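Long-range contacts in endoribonuclease YbeY (PDB 1OZ9), which probably acts as a zinc-dependent, single-strand-specific endoribonuclease in the maturation of the 3' end of 16S rRNA and in ribosome quality control: residues 13-17 / 46-52; 24-28 / 106-110. Residues are numbered along the deposited sequence.

Contact 1: 13-17 / 46-52; sequences VKLKK and YITDDQE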
loop_
_atom_site.group_PDB
_atom_site.type_symbol
_atom_site.label_atom_id
_atom_site.label_comp_id
_atom_site.label_asym_id
_atom_site.label_seq_id
_atom_site.Cartn_x
_atom_site.Cartn_y
_atom_site.Cartn_z
ATOM N N VAL A 13 -8.259 8.471 0.338
ATOM C CA VAL A 13 -7.406 8.256 1.492
ATOM C C VAL A 13 -8.210 8.473 2.750
ATOM O O VAL A 13 -8.894 9.506 2.875
ATOM C CB VAL A 13 -6.255 9.240 1.494
ATOM C CG1 VAL A 13 -5.413 9.080 2.792
ATOM C CG2 VAL A 13 -5.359 9.004 0.233
ATOM N N LYS A 14 -8.128 7.533 3.678
ATOM C CA LYS A 14 -8.829 7.690 4.965
ATOM C C LYS A 14 -7.829 7.564 6.093
ATOM O O LYS A 14 -7.074 6.588 6.129
ATOM C CB LYS A 14 -9.903 6.624 5.107
ATOM C CG LYS A 14 -11.103 6.915 4.216
ATOM C CD LYS A 14 -12.221 5.889 4.365
ATOM C CE LYS A 14 -13.572 6.601 4.458
ATOM N NZ LYS A 14 -14.698 5.650 4.236
ATOM N N LEU A 15 -7.805 8.537 7.002
ATOM C CA LEU A 15 -6.814 8.501 8.085
ATOM C C LEU A 15 -7.456 8.415 9.447
ATOM O O LEU A 15 -8.239 9.310 9.844
ATOM C CB LEU A 15 -5.933 9.765 8.054
ATOM C CG LEU A 15 -5.302 10.145 6.701
ATOM C CD1 LEU A 15 -4.562 11.479 6.763
ATOM C CD2 LEU A 15 -4.343 9.063 6.260
ATOM N N LYS A 16 -7.155 7.332 10.146
ATOM C CA LYS A 16 -7.485 7.229 11.565
ATOM C C LYS A 16 -6.264 7.770 12.306
ATOM O O LYS A 16 -6.390 8.411 13.338
ATOM C CB LYS A 16 -7.761 5.776 11.987
ATOM C CG LYS A 16 -8.153 5.659 13.478
ATOM C CD LYS A 16 -8.468 4.231 13.937
ATOM C CE LYS A 16 -8.875 4.255 15.403
ATOM N NZ LYS A 16 -9.600 3.022 15.826
ATOM N N LYS A 17 -5.075 7.503 11.776
ATOM C CA LYS A 17 -3.819 8.015 12.348
ATOM C C LYS A 17 -3.291 9.067 11.373
ATOM O O LYS A 17 -3.319 8.849 10.160
ATOM C CB LYS A 17 -2.826 6.881 12.524
ATOM C CG LYS A 17 -3.208 5.968 13.644
ATOM C CD LYS A 17 -3.134 6.698 14.981
ATOM C CE LYS A 17 -3.017 5.702 16.126
ATOM N NZ LYS A 17 -3.033 6.330 17.495
ATOM N N TYR A 46 -5.864 3.307 3.653
ATOM C CA TYR A 46 -6.300 3.586 5.029
ATOM C C TYR A 46 -5.078 3.595 5.929
ATOM O O TYR A 46 -4.291 2.648 5.892
ATOM C CB TYR A 46 -7.274 2.502 5.490
ATOM C CG TYR A 46 -7.951 2.699 6.848
ATOM C CD1 TYR A 46 -8.218 3.962 7.364
ATOM C CD2 TYR A 46 -8.357 1.589 7.598
ATOM C CE1 TYR A 46 -8.856 4.116 8.587
ATOM C CE2 TYR A 46 -8.988 1.726 8.809
ATOM C CZ TYR A 46 -9.246 2.981 9.309
ATOM O OH TYR A 46 -9.886 3.078 10.530
ATOM N N ILE A 47 -4.884 4.661 6.702
ATOM C CA ILE A 47 -3.785 4.665 7.678
ATOM C C ILE A 47 -4.417 4.494 9.061
ATOM O O ILE A 47 -5.168 5.366 9.533
ATOM C CB ILE A 47 -2.971 5.967 7.669
ATOM C CG1 ILE A 47 -2.450 6.322 6.270
ATOM C CG2 ILE A 47 -1.829 5.875 8.694
ATOM C CD1 ILE A 47 -1.545 5.256 5.595
ATOM N N THR A 48 -4.126 3.375 9.717
ATOM C CA THR A 48 -4.767 3.089 10.985
ATOM C C THR A 48 -3.751 2.696 12.046
ATOM O O THR A 48 -2.575 3.075 11.935
ATOM C CB THR A 48 -5.902 2.040 10.768
ATOM O OG1 THR A 48 -6.618 1.823 11.979
ATOM C CG2 THR A 48 -5.343 0.659 10.367
ATOM N N ASP A 49 -4.193 1.974 13.070
ATOM C CA ASP A 49 -3.318 1.604 14.194
ATOM C C ASP A 49 -3.108 0.099 14.304
ATOM O O ASP A 49 -3.703 -0.673 13.561
ATOM C CB ASP A 49 -3.865 2.129 15.523
ATOM C CG ASP A 49 -5.228 1.532 15.889
ATOM O OD1 ASP A 49 -5.739 0.628 15.195
ATOM O OD2 ASP A 49 -5.877 1.925 16.880
ATOM N N ASP A 50 -2.277 -0.318 15.253
ATOM C CA ASP A 50 -1.966 -1.737 15.418
ATOM C C ASP A 50 -3.176 -2.585 15.787
ATOM O O ASP A 50 -3.295 -3.738 15.339
ATOM C CB ASP A 50 -0.849 -1.938 16.458
ATOM C CG ASP A 50 0.524 -1.959 15.822
ATOM O OD1 ASP A 50 0.599 -1.781 14.579
ATOM O OD2 ASP A 50 1.583 -2.146 16.465
ATOM N N GLN A 51 -4.073 -2.030 16.602
ATOM C CA GLN A 51 -5.242 -2.790 17.010
ATOM C C GLN A 51 -6.155 -3.099 15.814
ATOM O O GLN A 51 -6.635 -4.219 15.654
ATOM C CB GLN A 51 -5.973 -2.129 18.195
ATOM C CG GLN A 51 -5.278 -2.458 19.531
ATOM C CD GLN A 51 -5.803 -1.699 20.765
ATOM O OE1 GLN A 51 -7.012 -1.456 20.908
ATOM N NE2 GLN A 51 -4.889 -1.361 21.672
ATOM N N GLU A 52 -6.375 -2.121 14.954
ATOM C CA GLU A 52 -7.251 -2.382 13.828
ATOM C C GLU A 52 -6.606 -3.318 12.819
ATOM O O GLU A 52 -7.254 -4.240 12.312
ATOM C CB GLU A 52 -7.698 -1.100 13.153
ATOM C CG GLU A 52 -8.519 -1.399 11.916
ATOM C CD GLU A 52 -9.427 -0.257 11.515
ATOM O OE1 GLU A 52 -9.115 0.918 11.850
ATOM O OE2 GLU A 52 -10.460 -0.560 10.861
#

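Contact 2: 24-28 / 106-110; sequences KIEKW and EEEVK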
loop_
_atom_site.group_PDB
_atom_site.type_symbol
_atom_site.label_atom_id
_atom_site.label_comp_id
_atom_site.label_asym_id
_atom_site.label_seq_id
_atom_site.Cartn_x
_atom_site.Cartn_y
_atom_site.Cartn_z
ATOM N N LYS A 24 -0.102 14.210 0.960
ATOM C CA LYS A 24 1.136 13.526 0.566
ATOM C C LYS A 24 0.851 12.057 0.234
ATOM O O LYS A 24 1.381 11.509 -0.738
ATOM C CB LYS A 24 2.212 13.607 1.661
ATOM C CG LYS A 24 2.977 14.909 1.665
ATOM C CD LYS A 24 4.171 14.863 2.675
ATOM C CE LYS A 24 5.064 16.082 2.533
ATOM N NZ LYS A 24 5.981 16.352 3.712
ATOM N N ILE A 25 0.029 11.420 1.064
ATOM C CA ILE A 25 -0.328 10.049 0.840
ATOM C C ILE A 25 -1.074 9.974 -0.484
ATOM O O ILE A 25 -0.845 9.053 -1.297
ATOM C CB ILE A 25 -1.183 9.504 2.008
ATOM C CG1 ILE A 25 -0.289 9.278 3.252
ATOM C CG2 ILE A 25 -1.882 8.227 1.620
ATOM C CD1 ILE A 25 -1.092 9.178 4.528
ATOM N N GLU A 26 -1.976 10.921 -0.711
ATOM C CA GLU A 26 -2.752 10.901 -1.948
ATOM C C GLU A 26 -1.836 11.016 -3.176
ATOM O O GLU A 26 -1.987 10.251 -4.155
ATOM C CB GLU A 26 -3.786 12.033 -1.959
ATOM C CG GLU A 26 -4.961 11.740 -2.865
ATOM C CD GLU A 26 -6.028 12.844 -2.868
ATOM O OE1 GLU A 26 -6.335 13.426 -1.787
ATOM O OE2 GLU A 26 -6.562 13.111 -3.962
ATOM N N LYS A 27 -0.910 11.980 -3.127
ATOM C CA LYS A 27 0.066 12.207 -4.191
ATOM C C LYS A 27 0.961 10.970 -4.466
ATOM O O LYS A 27 1.105 10.586 -5.635
ATOM C CB LYS A 27 0.892 13.491 -3.968
ATOM C CG LYS A 27 2.244 13.569 -4.753
ATOM C CD LYS A 27 3.039 14.852 -4.445
ATOM C CE LYS A 27 4.585 14.672 -4.555
ATOM N NZ LYS A 27 5.240 15.382 -5.721
ATOM N N TRP A 28 1.538 10.355 -3.426
ATOM C CA TRP A 28 2.354 9.145 -3.608
ATOM C C TRP A 28 1.536 8.062 -4.305
ATOM O O TRP A 28 2.005 7.420 -5.245
ATOM C CB TRP A 28 2.841 8.578 -2.269
ATOM C CG TRP A 28 3.865 9.450 -1.627
ATOM C CD1 TRP A 28 4.777 10.231 -2.248
ATOM C CD2 TRP A 28 4.062 9.630 -0.238
ATOM N NE1 TRP A 28 5.573 10.873 -1.325
ATOM C CE2 TRP A 28 5.129 10.542 -0.077
ATOM C CE3 TRP A 28 3.446 9.113 0.899
ATOM C CZ2 TRP A 28 5.584 10.950 1.173
ATOM C CZ3 TRP A 28 3.915 9.515 2.140
ATOM C CH2 TRP A 28 4.963 10.424 2.262
ATOM N N GLU A 106 7.564 9.208 7.035
ATOM C CA GLU A 106 7.027 9.489 5.700
ATOM C C GLU A 106 7.650 8.542 4.711
ATOM O O GLU A 106 6.958 8.008 3.858
ATOM C CB GLU A 106 7.291 10.924 5.241
ATOM C CG GLU A 106 6.534 11.941 6.062
ATOM C CD GLU A 106 6.509 13.336 5.452
ATOM O OE1 GLU A 106 6.952 13.524 4.293
ATOM O OE2 GLU A 106 6.043 14.255 6.154
ATOM N N GLU A 107 8.958 8.328 4.828
ATOM C CA GLU A 107 9.604 7.418 3.900
ATOM C C GLU A 107 9.037 6.001 4.057
ATOM O O GLU A 107 8.792 5.316 3.055
ATOM C CB GLU A 107 11.122 7.424 4.069
ATOM C CG GLU A 107 11.832 6.418 3.164
ATOM C CD GLU A 107 11.786 6.769 1.670
ATOM O OE1 GLU A 107 11.736 7.969 1.311
ATOM O OE2 GLU A 107 11.811 5.828 0.838
ATOM N N GLU A 108 8.786 5.575 5.291
ATOM C CA GLU A 108 8.267 4.222 5.523
ATOM C C GLU A 108 6.833 4.090 5.001
ATOM O O GLU A 108 6.452 3.078 4.377
ATOM C CB GLU A 108 8.366 3.836 7.011
ATOM C CG GLU A 108 7.879 2.413 7.342
ATOM C CD GLU A 108 8.735 1.311 6.711
ATOM O OE1 GLU A 108 9.838 1.608 6.169
ATOM O OE2 GLU A 108 8.306 0.129 6.763
ATOM N N VAL A 109 6.025 5.117 5.237
ATOM C CA VAL A 109 4.664 5.057 4.740
ATOM C C VAL A 109 4.609 5.031 3.210
ATOM O O VAL A 109 3.812 4.307 2.615
ATOM C CB VAL A 109 3.826 6.198 5.332
ATOM C CG1 VAL A 109 2.461 6.276 4.624
ATOM C CG2 VAL A 109 3.680 5.936 6.847
ATOM N N LYS A 110 5.443 5.839 2.583
ATOM C CA LYS A 110 5.540 5.881 1.126
ATOM C C LYS A 110 5.902 4.491 0.574
ATOM O O LYS A 110 5.277 3.979 -0.384
ATOM C CB LYS A 110 6.600 6.899 0.685
ATOM C CG LYS A 110 6.796 6.988 -0.853
ATOM C CD LYS A 110 7.835 8.057 -1.233
ATOM C CE LYS A 110 9.234 7.607 -0.906
ATOM N NZ LYS A 110 10.276 8.658 -1.186
#

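Contact 1: 13-17 / 46-52
Strands 13-15 and 46-48 run side by side in parallel, their axes 4.8 Å apart and inclined by 11°. Lys-14 is in register with Tyr-46 and Leu-15 with Ile-47. On the 46-52 side all three backbone hydrogen bonds use Ile-47: its N donates to Lys-14 O (3.0 Å), and its O accepts from Lys-16 N (2.9 Å) and Lys-17 N (3.1 Å). The doubly used carbonyl marks the place where segment 13-17 leaves the sheet, Lys-16 having turned to phi/psi -91/-36°.

Side chains alternate between two faces. Leu-15 and Ile-47, branched and apolar, share one, with Leu-15 CD2 3.3 Å from Ile-47 CG1. Lys-14 and Tyr-46 occupy the other, which suits a long charged chain and a phenol that needs a polar partner. Tyr-46 OH donates to Glu-52 OE1 (2.6 Å), as does Thr-48 OG1 (2.7 Å). Lys-16 extends over this group, its CD 3.6 Å from Thr-48 OG1, while its NZ stays 4.0 Å from Asp-49 OD2, too far for a salt bridge. Asp-49 is the N-cap of helix 50-61, its OD1 accepting from Glu-52 N at 2.8 Å.

Strand 10-15 lies at a sheet edge; strand 41-48 continues the pairing to strand 81-90 through Tyr-46 and Thr-48. Helix 22-35, the crossover of this beta-alpha-beta unit, covers the Leu-15/Ile-47 face through Ile-25, and Asp-50 ties the start of helix 50-61 to Arg-96 of helix 91-101.

Contact 2: 24-28 / 106-110
A salt bridge spans the two helices at their outer margin: Lys-24 NZ donates to Glu-106 OE1 at 3.0 Å and, weakly, to Glu-106 OE2 at 3.2 Å. The nearly extended Lys-24 and the Glu-106 side chain together bridge CA atoms 8.8 Å apart. A second bridge lies within helix 105-120, where Lys-110 NZ reaches Glu-107 OE1 at 3.0 Å. While its ammonium is bound there, the aliphatic part of Lys-110 lies on Trp-28: Lys-110 CB sits 3.8 Å from the centroid of the indole six-membered ring and 9° off its normal, a CH-pi contact over the face.

Trp-28 is the main filler between the helices. Its broad ring fills much of the space between helices whose segment axes lie 10.9 Å apart, and its CH2 approaches Glu-106 O at 3.5 Å and Glu-106 CB at 3.8 Å. Deeper in, Val-109 CG1 lies 4.3 Å from both Ile-25 CG1 and Trp-28 CZ3, apolar residues fitting the buried side.

The segment axes cross at -41°. Helix 105-120 carries His-115 and His-119, predicted zinc ligands, in the HxxxH pattern of metalloproteinase-like folds; the contact thus joins the probable metal-binding helix to helix 22-35.

Along the chain the segments alternate: 13-17, 24-28, 46-52, 106-110. The first three belong to the beta-alpha-beta unit of strand 10-15, helix 22-35 and strand 41-48. Contact 1 pairs the two strands of this unit, and contact 2 fastens its connecting helix to the distant helix 105-120. Their centres are 14 Å apart, yet they meet at Ile-25, whose CD1 lies 3.6 Å from Ile-47 CG1 and 3.7 Å from Leu-15 CD2. Helix 22-35 and helix 105-120 thus lie side by side on the Leu-15/Ile-47 face of the sheet, and Ile-25 connects the two packings, linking the sheet edge to the helix that carries two of the predicted zinc-binding histidines.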